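Local coordinates for protein polyphosphate kinase (Porphyromonas gingivalis, PDB 2O8R) that probably catalyses the reversible transfer of the terminal phosphate of ATP to a growing long-chain polyphosphate, with magnesium as cofactor, at residues F203-S207 with L309-F313. The protein carries 3 engineered substitutions. Residues are numbered along the deposited sequence; the frame is centred on the assembly and turned at random.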
# COMPACT_ATOMS: atom_id res chain seq x y z
N PHE A 203 -26.20 21.13 -7.76
CA PHE A 203 -25.38 20.34 -6.84
C PHE A 203 -24.45 19.36 -7.54
O PHE A 203 -24.62 19.01 -8.72
CB PHE A 203 -26.27 19.50 -5.90
CG PHE A 203 -27.36 20.27 -5.21
CD1 PHE A 203 -27.06 21.19 -4.21
CD2 PHE A 203 -28.68 20.06 -5.56
CE1 PHE A 203 -28.07 21.90 -3.58
CE2 PHE A 203 -29.71 20.76 -4.93
CZ PHE A 203 -29.40 21.69 -3.93
N TYR A 204 -23.46 18.93 -6.76
CA TYR A 204 -22.78 17.67 -6.97
C TYR A 204 -23.58 16.62 -6.20
O TYR A 204 -24.11 16.90 -5.11
CB TYR A 204 -21.37 17.75 -6.44
CG TYR A 204 -20.44 18.52 -7.34
CD1 TYR A 204 -19.68 17.86 -8.29
CD2 TYR A 204 -20.31 19.90 -7.23
CE1 TYR A 204 -18.83 18.55 -9.13
CE2 TYR A 204 -19.45 20.60 -8.07
CZ TYR A 204 -18.72 19.91 -9.02
OH TYR A 204 -17.87 20.56 -9.87
N TYR A 205 -23.69 15.42 -6.76
CA TYR A 205 -24.53 14.40 -6.17
C TYR A 205 -23.71 13.23 -5.68
O TYR A 205 -22.77 12.81 -6.36
CB TYR A 205 -25.58 13.93 -7.17
CG TYR A 205 -26.56 15.03 -7.50
CD1 TYR A 205 -27.69 15.24 -6.70
CD2 TYR A 205 -26.35 15.87 -8.59
CE1 TYR A 205 -28.58 16.26 -7.00
CE2 TYR A 205 -27.23 16.88 -8.89
CZ TYR A 205 -28.35 17.07 -8.09
OH TYR A 205 -29.22 18.09 -8.40
N TYR A 206 -24.06 12.71 -4.50
CA TYR A 206 -23.43 11.50 -4.01
C TYR A 206 -24.44 10.54 -3.42
O TYR A 206 -25.47 10.94 -2.89
CB TYR A 206 -22.35 11.83 -2.99
CG TYR A 206 -21.26 12.68 -3.56
CD1 TYR A 206 -20.26 12.12 -4.34
CD2 TYR A 206 -21.23 14.06 -3.32
CE1 TYR A 206 -19.24 12.90 -4.87
CE2 TYR A 206 -20.23 14.85 -3.85
CZ TYR A 206 -19.24 14.26 -4.63
OH TYR A 206 -18.23 15.03 -5.17
N SER A 207 -24.12 9.26 -3.52
CA SER A 207 -24.97 8.22 -2.97
C SER A 207 -24.12 7.26 -2.20
O SER A 207 -22.99 6.99 -2.61
CB SER A 207 -25.65 7.46 -4.09
OG SER A 207 -26.64 8.26 -4.70
N LEU A 309 -15.62 10.93 1.81
CA LEU A 309 -16.57 11.74 1.08
C LEU A 309 -15.79 12.80 0.34
O LEU A 309 -15.05 13.56 0.96
CB LEU A 309 -17.57 12.40 2.00
CG LEU A 309 -18.68 13.16 1.27
CD1 LEU A 309 -19.52 12.18 0.44
CD2 LEU A 309 -19.55 13.94 2.26
N PRO A 310 -15.91 12.82 -0.98
CA PRO A 310 -15.15 13.78 -1.77
C PRO A 310 -15.63 15.20 -1.54
O PRO A 310 -16.83 15.41 -1.35
CB PRO A 310 -15.46 13.37 -3.22
CG PRO A 310 -16.04 12.01 -3.14
CD PRO A 310 -16.72 11.93 -1.82
N ASN A 311 -14.70 16.15 -1.52
CA ASN A 311 -15.01 17.57 -1.61
C ASN A 311 -14.72 18.05 -3.02
O ASN A 311 -13.57 18.38 -3.33
CB ASN A 311 -14.17 18.36 -0.61
CG ASN A 311 -14.35 19.88 -0.75
OD1 ASN A 311 -15.17 20.38 -1.53
ND2 ASN A 311 -13.57 20.62 0.02
N PRO A 312 -15.76 18.12 -3.88
CA PRO A 312 -15.61 18.57 -5.25
C PRO A 312 -15.31 20.07 -5.38
O PRO A 312 -15.22 20.57 -6.50
CB PRO A 312 -16.98 18.29 -5.86
CG PRO A 312 -17.89 18.40 -4.72
CD PRO A 312 -17.16 17.78 -3.58
N PHE A 313 -15.15 20.78 -4.27
CA PHE A 313 -14.72 22.17 -4.35
C PHE A 313 -13.29 22.35 -3.90
O PHE A 313 -12.98 23.24 -3.12
CB PHE A 313 -15.69 23.09 -3.64
CG PHE A 313 -17.03 23.11 -4.30
CD1 PHE A 313 -17.18 23.69 -5.54
CD2 PHE A 313 -18.11 22.51 -3.71
CE1 PHE A 313 -18.40 23.70 -6.17
CE2 PHE A 313 -19.34 22.51 -4.33
CZ PHE A 313 -19.48 23.11 -5.57
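Tyrosine-proline packing, with one CH-pi contact, joins the middle strand of a small three-stranded mixed sheet, 204-208 between 115-118 and 192-195, to the irregular segment 309-313 of this PPK1-family kinase. Y204 and Y206, alternate residues of the strand, both point toward the segment: Y204 meets P312 and F313, Y206 meets L309, P310 and P312. P312 turns its CB-CG side to one face of Y204 in the CH-pi contact, CB 3.6 Å from the ring centroid and 8° off the normal. The edge of Y204 points at the face of F313 in an offset edge-to-face pair, planes at 89° and centroids 5.2 Å apart, with F313 CZ 3.5 Å from Y204 CE2. Y204 also makes a cation-pi contact with R197. With CG anti to the carbonyl carbon (chi1 -60°), the Y206 ring reaches toward both prolines; P310 CD lies over one face, P310 CG is 3.7 Å from Y206 CE1, and L309 CD1 approaches obliquely. Behind the loop, helix 35-63 presents Y36 to L309, N311 and P312, so the segment is packed between helix and sheet. N311 forms an Asx turn, OD1 accepting from F313 N at 2.8 Å, the donor well above the carbonyl plane. At the far end of the Y206 ring, OH rests 3.4 Å from P312 CD.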